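Local coordinates for cell division control protein 45 cdc45 putative (PDB 6CC2), which probably serves in DNA replication as Cdc45, the partner of Mcm2-7 and GINS in the helicase that unwinds DNA at replication forks, at residues V77-S88 with I101-F112; V171-S179 with P488-Y496. One frame throughout, in Å; residues are numbered along the deposited sequence.

How the contacts relate
Contact 1 comes first along the chain and closes before contact 2 opens; their centres lie about 17 Å apart. Contact 1 is buried and pairs two inner strands of the six-stranded parallel sheet, whereas contact 2 is a surface contact bringing segment 171-179 to segment 488-496, more than 300 residues later. A small two-stranded antiparallel sheet links them, because strand 109-110 of contact 1 neighbours strand 177-178 of contact 2. The evidence includes a probable hydrogen bond from Ser-179 N to Ser-108 O, 2.8 Å long. Segment 171-179 thus runs between the loops at the C-terminal ends of the parallel strands and the start of helix 494-508.

Contact 1. Residues V77-S88 with I101-F112; sequences VHTVFFIDCAGS and IFVYIIDSHRPF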
loop_
_atom_site.group_PDB
_atom_site.type_symbol
_atom_site.label_atom_id
_atom_site.label_comp_id
_atom_site.label_asym_id
_atom_site.label_seq_id
_atom_site.Cartn_x
_atom_site.Cartn_y
_atom_site.Cartn_z
ATOM N N VAL A 77 -10.606 -2.175 28.013
ATOM C CA VAL A 77 -10.757 -2.717 26.671
ATOM C C VAL A 77 -11.482 -4.054 26.749
ATOM O O VAL A 77 -11.022 -4.987 27.410
ATOM C CB VAL A 77 -9.393 -2.852 25.975
ATOM C CG1 VAL A 77 -9.559 -3.464 24.592
ATOM C CG2 VAL A 77 -8.744 -1.492 25.874
ATOM N N HIS A 78 -12.633 -4.143 26.073
ATOM C CA HIS A 78 -13.436 -5.354 26.041
ATOM C C HIS A 78 -13.371 -6.086 24.711
ATOM O O HIS A 78 -13.671 -7.282 24.665
ATOM C CB HIS A 78 -14.911 -5.029 26.345
ATOM C CG HIS A 78 -15.581 -4.150 25.322
ATOM N ND1 HIS A 78 -16.230 -4.648 24.214
ATOM C CD2 HIS A 78 -15.716 -2.803 25.252
ATOM C CE1 HIS A 78 -16.737 -3.656 23.509
ATOM N NE2 HIS A 78 -16.441 -2.523 24.118
ATOM N N THR A 79 -12.971 -5.408 23.637
ATOM C CA THR A 79 -12.957 -5.981 22.314
ATOM C C THR A 79 -11.723 -5.449 21.595
ATOM O O THR A 79 -11.375 -4.274 21.755
ATOM C CB THR A 79 -14.203 -5.594 21.512
ATOM O OG1 THR A 79 -15.378 -6.030 22.180
ATOM C CG2 THR A 79 -14.182 -6.221 20.140
ATOM N N VAL A 80 -11.081 -6.303 20.804
ATOM C CA VAL A 80 -9.998 -5.869 19.923
ATOM C C VAL A 80 -10.332 -6.289 18.500
ATOM O O VAL A 80 -10.885 -7.371 18.267
ATOM C CB VAL A 80 -8.625 -6.436 20.348
ATOM C CG1 VAL A 80 -8.302 -5.978 21.742
ATOM C CG2 VAL A 80 -8.605 -7.955 20.234
ATOM N N PHE A 81 -10.004 -5.411 17.557
ATOM C CA PHE A 81 -10.020 -5.705 16.132
ATOM C C PHE A 81 -8.585 -5.648 15.629
ATOM O O PHE A 81 -7.869 -4.693 15.932
ATOM C CB PHE A 81 -10.852 -4.677 15.362
ATOM C CG PHE A 81 -12.310 -4.841 15.526
ATOM C CD1 PHE A 81 -12.962 -4.319 16.637
ATOM C CD2 PHE A 81 -13.061 -5.511 14.561
ATOM C CE1 PHE A 81 -14.332 -4.452 16.773
ATOM C CE2 PHE A 81 -14.433 -5.645 14.713
ATOM C CZ PHE A 81 -15.057 -5.128 15.819
ATOM N N PHE A 82 -8.176 -6.665 14.881
ATOM C CA PHE A 82 -6.909 -6.679 14.166
ATOM C C PHE A 82 -7.227 -6.448 12.696
ATOM O O PHE A 82 -7.993 -7.219 12.090
ATOM C CB PHE A 82 -6.184 -8.005 14.372
ATOM C CG PHE A 82 -5.849 -8.307 15.818
ATOM C CD1 PHE A 82 -5.452 -7.300 16.685
ATOM C CD2 PHE A 82 -5.945 -9.591 16.301
ATOM C CE1 PHE A 82 -5.140 -7.575 18.009
ATOM C CE2 PHE A 82 -5.628 -9.878 17.627
ATOM C CZ PHE A 82 -5.223 -8.861 18.485
ATOM N N ILE A 83 -6.678 -5.368 12.133
ATOM C CA ILE A 83 -7.020 -4.931 10.777
ATOM C C ILE A 83 -5.828 -5.144 9.843
ATOM O O ILE A 83 -4.764 -4.540 10.025
ATOM C CB ILE A 83 -7.477 -3.463 10.778
ATOM C CG1 ILE A 83 -8.724 -3.308 11.654
ATOM C CG2 ILE A 83 -7.739 -2.976 9.357
ATOM C CD1 ILE A 83 -9.190 -1.870 11.827
ATOM N N ASP A 84 -6.053 -5.983 8.824
ATOM C CA ASP A 84 -5.088 -6.316 7.753
ATOM C C ASP A 84 -3.840 -6.987 8.307
ATOM O O ASP A 84 -2.778 -6.954 7.707
ATOM C CB ASP A 84 -4.736 -5.105 6.883
ATOM C CG ASP A 84 -4.770 -5.435 5.370
ATOM O OD1 ASP A 84 -5.157 -6.569 5.002
ATOM O OD2 ASP A 84 -4.421 -4.557 4.541
ATOM N N CYS A 85 -3.974 -7.638 9.458
ATOM C CA CYS A 85 -2.940 -8.488 10.015
ATOM C C CYS A 85 -3.611 -9.530 10.903
ATOM O O CYS A 85 -4.811 -9.446 11.183
ATOM C CB CYS A 85 -1.915 -7.683 10.815
ATOM S SG CYS A 85 -2.596 -6.791 12.241
ATOM N N ALA A 86 -2.821 -10.528 11.299
ATOM C CA ALA A 86 -3.139 -11.541 12.293
ATOM C C ALA A 86 -3.943 -12.717 11.761
ATOM O O ALA A 86 -3.917 -13.797 12.358
ATOM C CB ALA A 86 -3.908 -10.937 13.472
ATOM N N GLY A 87 -4.658 -12.547 10.649
ATOM C CA GLY A 87 -5.506 -13.630 10.168
ATOM C C GLY A 87 -4.742 -14.879 9.762
ATOM O O GLY A 87 -5.264 -15.987 9.871
ATOM N N SER A 88 -3.516 -14.724 9.262
ATOM C CA SER A 88 -2.764 -15.851 8.730
ATOM C C SER A 88 -1.661 -16.340 9.666
ATOM O O SER A 88 -0.879 -17.216 9.276
ATOM C CB SER A 88 -2.186 -15.493 7.361
ATOM O OG SER A 88 -3.267 -15.289 6.446
ATOM N N ILE A 101 -11.394 -11.710 26.327
ATOM C CA ILE A 101 -11.719 -10.554 25.499
ATOM C C ILE A 101 -12.383 -11.055 24.224
ATOM O O ILE A 101 -12.287 -12.230 23.858
ATOM C CB ILE A 101 -10.448 -9.729 25.191
ATOM C CG1 ILE A 101 -9.912 -9.078 26.474
ATOM C CG2 ILE A 101 -10.702 -8.667 24.125
ATOM C CD1 ILE A 101 -10.799 -7.982 27.032
ATOM N N PHE A 102 -13.071 -10.148 23.537
ATOM C CA PHE A 102 -13.620 -10.440 22.214
ATOM C C PHE A 102 -12.593 -10.036 21.165
ATOM O O PHE A 102 -12.189 -8.870 21.101
ATOM C CB PHE A 102 -14.957 -9.719 22.027
ATOM C CG PHE A 102 -16.056 -10.285 22.878
ATOM C CD1 PHE A 102 -16.162 -9.938 24.214
ATOM C CD2 PHE A 102 -16.969 -11.180 22.344
ATOM C CE1 PHE A 102 -17.170 -10.484 25.017
ATOM C CE2 PHE A 102 -17.969 -11.721 23.125
ATOM C CZ PHE A 102 -18.075 -11.377 24.466
ATOM N N VAL A 103 -12.152 -11.008 20.369
ATOM C CA VAL A 103 -11.085 -10.828 19.399
ATOM C C VAL A 103 -11.676 -11.006 18.011
ATOM O O VAL A 103 -12.181 -12.083 17.679
ATOM C CB VAL A 103 -9.924 -11.811 19.633
ATOM C CG1 VAL A 103 -8.891 -11.674 18.516
ATOM C CG2 VAL A 103 -9.300 -11.573 21.005
ATOM N N TYR A 104 -11.601 -9.947 17.200
ATOM C CA TYR A 104 -12.077 -9.979 15.826
ATOM C C TYR A 104 -10.936 -9.634 14.893
ATOM O O TYR A 104 -10.074 -8.799 15.207
ATOM C CB TYR A 104 -13.256 -9.017 15.613
ATOM C CG TYR A 104 -14.464 -9.411 16.426
ATOM C CD1 TYR A 104 -15.194 -10.546 16.092
ATOM C CD2 TYR A 104 -14.870 -8.669 17.520
ATOM C CE1 TYR A 104 -16.302 -10.938 16.844
ATOM C CE2 TYR A 104 -15.972 -9.049 18.268
ATOM C CZ TYR A 104 -16.681 -10.177 17.928
ATOM O OH TYR A 104 -17.771 -10.570 18.672
ATOM N N ILE A 105 -10.939 -10.266 13.728
ATOM C CA ILE A 105 -9.901 -10.067 12.731
ATOM C C ILE A 105 -10.554 -9.749 11.391
ATOM O O ILE A 105 -11.412 -10.498 10.913
ATOM C CB ILE A 105 -8.990 -11.305 12.616
ATOM C CG1 ILE A 105 -8.277 -11.548 13.947
ATOM C CG2 ILE A 105 -7.990 -11.114 11.474
ATOM C CD1 ILE A 105 -7.448 -12.827 13.964
ATOM N N ILE A 106 -10.143 -8.632 10.787
ATOM C CA ILE A 106 -10.546 -8.261 9.437
ATOM C C ILE A 106 -9.244 -8.140 8.642
ATOM O O ILE A 106 -8.537 -7.140 8.747
ATOM C CB ILE A 106 -11.337 -6.961 9.390
ATOM C CG1 ILE A 106 -12.562 -7.023 10.285
ATOM C CG2 ILE A 106 -11.794 -6.662 7.941
ATOM C CD1 ILE A 106 -13.328 -5.698 10.381
ATOM N N ASP A 107 -8.927 -9.159 7.855
ATOM C CA ASP A 107 -7.603 -9.262 7.220
ATOM C C ASP A 107 -7.800 -9.769 5.800
ATOM O O ASP A 107 -8.570 -10.706 5.564
ATOM C CB ASP A 107 -6.713 -10.215 8.033
ATOM C CG ASP A 107 -5.286 -10.246 7.565
ATOM O OD1 ASP A 107 -4.974 -9.614 6.527
ATOM O OD2 ASP A 107 -4.449 -10.914 8.228
ATOM N N SER A 108 -7.103 -9.153 4.852
ATOM C CA SER A 108 -7.222 -9.552 3.456
ATOM C C SER A 108 -6.301 -10.709 3.065
ATOM O O SER A 108 -6.477 -11.269 1.978
ATOM C CB SER A 108 -6.927 -8.355 2.535
ATOM O OG SER A 108 -5.566 -7.947 2.650
ATOM N N HIS A 109 -5.338 -11.072 3.916
ATOM C CA HIS A 109 -4.468 -12.208 3.619
ATOM C C HIS A 109 -5.253 -13.512 3.594
ATOM O O HIS A 109 -6.176 -13.709 4.385
ATOM C CB HIS A 109 -3.367 -12.326 4.677
ATOM C CG HIS A 109 -2.384 -11.200 4.661
ATOM N ND1 HIS A 109 -2.589 -10.019 5.344
ATOM C CD2 HIS A 109 -1.180 -11.079 4.045
ATOM C CE1 HIS A 109 -1.556 -9.216 5.147
ATOM N NE2 HIS A 109 -0.686 -9.838 4.366
ATOM N N ARG A 110 -4.873 -14.412 2.687
ATOM C CA ARG A 110 -5.439 -15.760 2.636
ATOM C C ARG A 110 -4.325 -16.750 2.325
ATOM O O ARG A 110 -3.324 -16.380 1.700
ATOM C CB ARG A 110 -6.531 -15.893 1.559
ATOM C CG ARG A 110 -7.754 -15.017 1.777
ATOM C CD ARG A 110 -8.635 -15.552 2.900
ATOM N NE ARG A 110 -9.923 -14.846 2.905
ATOM C CZ ARG A 110 -10.092 -13.612 3.371
ATOM N NH1 ARG A 110 -11.279 -13.037 3.296
ATOM N NH2 ARG A 110 -9.067 -12.948 3.892
ATOM N N PRO A 111 -4.475 -18.020 2.730
ATOM C CA PRO A 111 -5.552 -18.567 3.573
ATOM C C PRO A 111 -5.461 -18.116 5.027
ATOM O O PRO A 111 -4.407 -17.706 5.492
ATOM C CB PRO A 111 -5.351 -20.073 3.474
ATOM C CG PRO A 111 -3.892 -20.235 3.206
ATOM C CD PRO A 111 -3.547 -19.078 2.300
ATOM N N PHE A 112 -6.576 -18.190 5.745
ATOM C CA PHE A 112 -6.539 -18.014 7.189
ATOM C C PHE A 112 -5.746 -19.144 7.845
ATOM O O PHE A 112 -5.721 -20.283 7.361
ATOM C CB PHE A 112 -7.951 -17.994 7.746
ATOM C CG PHE A 112 -8.766 -16.804 7.336
ATOM C CD1 PHE A 112 -8.264 -15.516 7.463
ATOM C CD2 PHE A 112 -10.052 -16.973 6.859
ATOM C CE1 PHE A 112 -9.031 -14.418 7.100
ATOM C CE2 PHE A 112 -10.823 -15.880 6.498
ATOM C CZ PHE A 112 -10.316 -14.613 6.613
HETATM O O HOH W 1 -5.680 -13.622 7.103
HETATM O O HOH W 2 -2.145 -12.391 8.474
#
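Backbone bonds tie His-78, Val-80, Phe-82 and Asp-84 alternately to Phe-102, Tyr-104 and Ile-106. The six N-H...O bonds alternate in direction, the last running 2.7 Å from Asp-84 N to Ile-106 O. Parallel pairing is confirmed by the strand axes, which lie 4.6 Å apart at an angle of 18°.

Apolar contacts cover both faces of the pair. On one, Val-80 and Val-103 run alongside each other in the same direction, CG2 of the one 3.8 Å from CG2 of the other, and Phe-82 reaches Val-103 and, with its edge, Ile-105. On the other, Tyr-104 CD2 sits 3.9 Å above a face of the Phe-81 ring, near its rim; with the planes at 32° the pair is oblique, while Thr-79 CG2 meets the tyrosine ring at its edge.

Strands 77-83 and 102-106, with helix 91-95 between them, form a beta-alpha-beta unit. The Asp-Ser-His-Arg-Pro run after the second strand probably corresponds to the DHH motif of RecJ-like phosphoesterases, to which Cdc45 is related.

Polar side chains knit the C-terminal ends together. Asp-84 OD1 accepts from both Ser-108 N and Ser-108 OG, taking the hydroxyl (2.8 Å) on its syn lone pair. Asp-107, its CG extended away from its own N (chi1 -172°), turns OD2 to Gly-87 N at 2.9 Å. Its OD1 receives His-109 ND1 at 2.7 Å, in the imidazole plane, and also His-109 N, closing an Asx turn. Beyond them Ser-88 OG donates to Pro-111 O, from above the carbonyl plane, and water 2 bridges Ser-88 N and Asp-107 OD2.

Contact 2. Residues V171-S179 with P488-Y496; sequences VDSDGEFYS and PISVKTLNY. With EDO (1,2-ethanediol), chain E.
An ST turn and the first turn of helix 494-508 meet here, where Asn-495 holds the backbone of Ser-173 by its side-chain amide. Ser-173 N gives Asn-495 OD1 a 2.8 Å bond that is almost straight at hydrogen, and this bond carries the hold. Asn-495 ND2, turned back to Ser-173 O, would complete a two-point grip on the residue, but that second bond is bent (133°) and, at 2.5 Å, so short that its geometry is doubtful. The ST turn itself is closed within segment 171-179: with its hydroxyl swung opposite the backbone N (chi1 165°), Ser-173 OG accepts from Gly-175 N at 2.8 Å. Water 3 adds a bridge alongside, donating to Asn-495 O at 3.0 Å and to Asp-172 OD1.

Further along, the contact becomes mostly van der Waals. Val-491 CG1 lies 3.5 Å from Glu-176 O, and Lys-492 CG lies 3.2 Å from that same oxygen, so two side chains close on one carbonyl. The Lys-492 chain bends at its third torsion, yet its amine stays beyond salt-bridge distance of the Glu-176 carboxylate. Tyr-178 approaches Val-491 from the opposite direction; its OH is 3.7 Å from Pro-488 CB and also touches Val-491 CG2, while Pro-488 O lies in plane at the ring edge. A 1,2-ethanediol, probably from the crystallisation liquor, donates from its O2 to Tyr-178 O at 2.8 Å.

In the small sheet of strands 109-110 and 177-178 there is a classic beta bulge, Glu-176 and Phe-177 together standing opposite the single residue Arg-110. Tyr-178 also meets the His-109 ring at about 50° between planes, placing it between strand 109-110 and the 3-10 turn that precedes helix 494-508.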
loop_
_atom_site.group_PDB
_atom_site.type_symbol
_atom_site.label_atom_id
_atom_site.label_comp_id
_atom_site.label_asym_id
_atom_site.label_seq_id
_atom_site.Cartn_x
_atom_site.Cartn_y
_atom_site.Cartn_z
ATOM N N VAL A 171 7.784 -15.082 12.972
ATOM C CA VAL A 171 6.331 -15.199 12.989
ATOM C C VAL A 171 5.852 -15.745 11.644
ATOM O O VAL A 171 5.586 -14.983 10.717
ATOM C CB VAL A 171 5.663 -13.851 13.301
ATOM C CG1 VAL A 171 4.201 -14.061 13.661
ATOM C CG2 VAL A 171 6.396 -13.136 14.422
ATOM N N ASP A 172 5.735 -17.068 11.549
ATOM C CA ASP A 172 5.348 -17.700 10.299
ATOM C C ASP A 172 3.889 -17.404 9.969
ATOM O O ASP A 172 3.011 -17.460 10.834
ATOM C CB ASP A 172 5.567 -19.210 10.374
ATOM C CG ASP A 172 7.031 -19.590 10.320
ATOM O OD1 ASP A 172 7.811 -18.851 9.683
ATOM O OD2 ASP A 172 7.400 -20.628 10.910
ATOM N N SER A 173 3.634 -17.101 8.702
ATOM C CA SER A 173 2.290 -16.841 8.213
ATOM C C SER A 173 1.916 -17.862 7.144
ATOM O O SER A 173 2.768 -18.299 6.361
ATOM C CB SER A 173 2.170 -15.437 7.628
ATOM O OG SER A 173 0.989 -15.326 6.858
ATOM N N ASP A 174 0.641 -18.251 7.126
ATOM C CA ASP A 174 0.120 -19.108 6.077
ATOM C C ASP A 174 -0.271 -18.330 4.831
ATOM O O ASP A 174 -0.770 -18.933 3.876
ATOM C CB ASP A 174 -1.095 -19.890 6.590
ATOM C CG ASP A 174 -0.718 -20.927 7.634
ATOM O OD1 ASP A 174 0.412 -21.456 7.573
ATOM O OD2 ASP A 174 -1.554 -21.215 8.515
ATOM N N GLY A 175 -0.047 -17.019 4.813
ATOM C CA GLY A 175 -0.553 -16.206 3.720
ATOM C C GLY A 175 0.082 -16.581 2.390
ATOM O O GLY A 175 1.290 -16.806 2.292
ATOM N N GLU A 176 -0.766 -16.663 1.355
ATOM C CA GLU A 176 -0.319 -16.953 0.000
ATOM C C GLU A 176 -0.873 -15.994 -1.039
ATOM O O GLU A 176 -0.348 -15.952 -2.145
ATOM C CB GLU A 176 -0.697 -18.392 -0.420
ATOM C CG GLU A 176 -0.051 -19.480 0.423
ATOM C CD GLU A 176 -0.484 -20.879 0.006
ATOM O OE1 GLU A 176 -1.000 -21.040 -1.123
ATOM O OE2 GLU A 176 -0.310 -21.818 0.813
ATOM N N PHE A 177 -1.912 -15.235 -0.734
ATOM C CA PHE A 177 -2.466 -14.278 -1.682
ATOM C C PHE A 177 -3.371 -13.332 -0.904
ATOM O O PHE A 177 -3.524 -13.459 0.312
ATOM C CB PHE A 177 -3.224 -14.980 -2.818
ATOM C CG PHE A 177 -4.324 -15.879 -2.354
ATOM C CD1 PHE A 177 -4.059 -17.180 -2.007
ATOM C CD2 PHE A 177 -5.624 -15.400 -2.238
ATOM C CE1 PHE A 177 -5.064 -18.008 -1.572
ATOM C CE2 PHE A 177 -6.629 -16.253 -1.812
ATOM C CZ PHE A 177 -6.341 -17.529 -1.474
ATOM N N TYR A 178 -3.936 -12.352 -1.614
ATOM C CA TYR A 178 -4.783 -11.330 -1.032
ATOM C C TYR A 178 -6.187 -11.434 -1.607
ATOM O O TYR A 178 -6.366 -11.609 -2.825
ATOM C CB TYR A 178 -4.245 -9.909 -1.266
ATOM C CG TYR A 178 -2.862 -9.702 -0.707
ATOM C CD1 TYR A 178 -1.729 -10.073 -1.444
ATOM C CD2 TYR A 178 -2.672 -9.166 0.535
ATOM C CE1 TYR A 178 -0.477 -9.907 -0.935
ATOM C CE2 TYR A 178 -1.403 -8.978 1.050
ATOM C CZ TYR A 178 -0.308 -9.363 0.304
ATOM O OH TYR A 178 0.964 -9.181 0.813
ATOM N N SER A 179 -7.175 -11.344 -0.718
ATOM C CA SER A 179 -8.581 -11.386 -1.092
ATOM C C SER A 179 -9.227 -10.031 -0.832
ATOM O O SER A 179 -8.579 -8.980 -0.963
ATOM C CB SER A 179 -9.275 -12.514 -0.335
ATOM O OG SER A 179 -10.590 -12.742 -0.855
ATOM N N PRO A 488 4.372 -7.505 -2.261
ATOM C CA PRO A 488 3.215 -8.401 -2.139
ATOM C C PRO A 488 3.182 -9.504 -3.183
ATOM O O PRO A 488 2.564 -10.551 -2.946
ATOM C CB PRO A 488 2.005 -7.453 -2.280
ATOM C CG PRO A 488 2.530 -6.131 -1.750
ATOM C CD PRO A 488 3.982 -6.075 -2.218
ATOM N N ILE A 489 3.796 -9.299 -4.340
ATOM C CA ILE A 489 3.847 -10.353 -5.343
ATOM C C ILE A 489 4.593 -11.575 -4.827
ATOM O O ILE A 489 4.317 -12.700 -5.261
ATOM C CB ILE A 489 4.485 -9.798 -6.631
ATOM C CG1 ILE A 489 3.579 -8.722 -7.263
ATOM C CG2 ILE A 489 4.730 -10.928 -7.636
ATOM C CD1 ILE A 489 2.251 -9.213 -7.740
ATOM N N SER A 490 5.528 -11.388 -3.892
ATOM C CA SER A 490 6.331 -12.482 -3.359
ATOM C C SER A 490 5.816 -13.004 -2.017
ATOM O O SER A 490 6.570 -13.665 -1.288
ATOM C CB SER A 490 7.790 -12.041 -3.199
ATOM O OG SER A 490 8.298 -11.443 -4.376
ATOM N N VAL A 491 4.546 -12.746 -1.683
ATOM C CA VAL A 491 4.057 -13.069 -0.337
ATOM C C VAL A 491 4.160 -14.565 -0.057
ATOM O O VAL A 491 4.314 -14.972 1.097
ATOM C CB VAL A 491 2.613 -12.557 -0.168
ATOM C CG1 VAL A 491 1.674 -13.248 -1.143
ATOM C CG2 VAL A 491 2.111 -12.737 1.281
ATOM N N LYS A 492 4.062 -15.404 -1.089
ATOM C CA LYS A 492 4.063 -16.845 -0.865
ATOM C C LYS A 492 5.384 -17.326 -0.271
ATOM O O LYS A 492 5.421 -18.383 0.370
ATOM C CB LYS A 492 3.795 -17.599 -2.175
ATOM C CG LYS A 492 2.342 -17.665 -2.576
ATOM C CD LYS A 492 2.122 -18.621 -3.746
ATOM C CE LYS A 492 2.321 -20.075 -3.333
ATOM N NZ LYS A 492 2.019 -21.033 -4.447
ATOM N N THR A 493 6.469 -16.594 -0.498
ATOM C CA THR A 493 7.781 -16.985 0.002
ATOM C C THR A 493 8.285 -16.039 1.088
ATOM O O THR A 493 9.485 -16.029 1.395
ATOM C CB THR A 493 8.794 -17.057 -1.151
ATOM O OG1 THR A 493 8.850 -15.814 -1.850
ATOM C CG2 THR A 493 8.405 -18.173 -2.115
ATOM N N LEU A 494 7.392 -15.254 1.685
ATOM C CA LEU A 494 7.820 -14.287 2.694
ATOM C C LEU A 494 8.307 -14.985 3.956
ATOM O O LEU A 494 9.265 -14.517 4.586
ATOM C CB LEU A 494 6.667 -13.337 3.024
ATOM C CG LEU A 494 6.937 -12.327 4.141
ATOM C CD1 LEU A 494 8.129 -11.460 3.831
ATOM C CD2 LEU A 494 5.708 -11.472 4.365
ATOM N N ASN A 495 7.655 -16.083 4.353
ATOM C CA ASN A 495 8.124 -16.852 5.497
ATOM C C ASN A 495 9.602 -17.186 5.347
ATOM O O ASN A 495 10.400 -16.980 6.272
ATOM C CB ASN A 495 7.327 -18.152 5.649
ATOM C CG ASN A 495 6.018 -17.957 6.350
ATOM O OD1 ASN A 495 5.750 -16.895 6.904
ATOM N ND2 ASN A 495 5.189 -19.002 6.354
ATOM N N TYR A 496 9.972 -17.736 4.193
ATOM C CA TYR A 496 11.341 -18.185 3.982
ATOM C C TYR A 496 12.295 -17.006 3.927
ATOM O O TYR A 496 13.379 -17.052 4.525
ATOM C CB TYR A 496 11.418 -19.017 2.696
ATOM C CG TYR A 496 12.763 -19.663 2.447
ATOM C CD1 TYR A 496 13.074 -20.896 2.990
ATOM C CD2 TYR A 496 13.723 -19.034 1.648
ATOM C CE1 TYR A 496 14.308 -21.491 2.764
ATOM C CE2 TYR A 496 14.960 -19.623 1.421
ATOM C CZ TYR A 496 15.242 -20.849 1.977
ATOM O OH TYR A 496 16.466 -21.439 1.755
HETATM C C1 EDO E . -8.681 -12.746 -6.142
HETATM O O1 EDO E . -8.061 -13.610 -5.179
HETATM C C2 EDO E . -9.013 -11.403 -5.498
HETATM O O2 EDO E . -7.820 -10.778 -5.013
HETATM O O HOH W 3 9.347 -16.133 8.937
HETATM O O HOH W 4 3.442 -14.915 3.678
#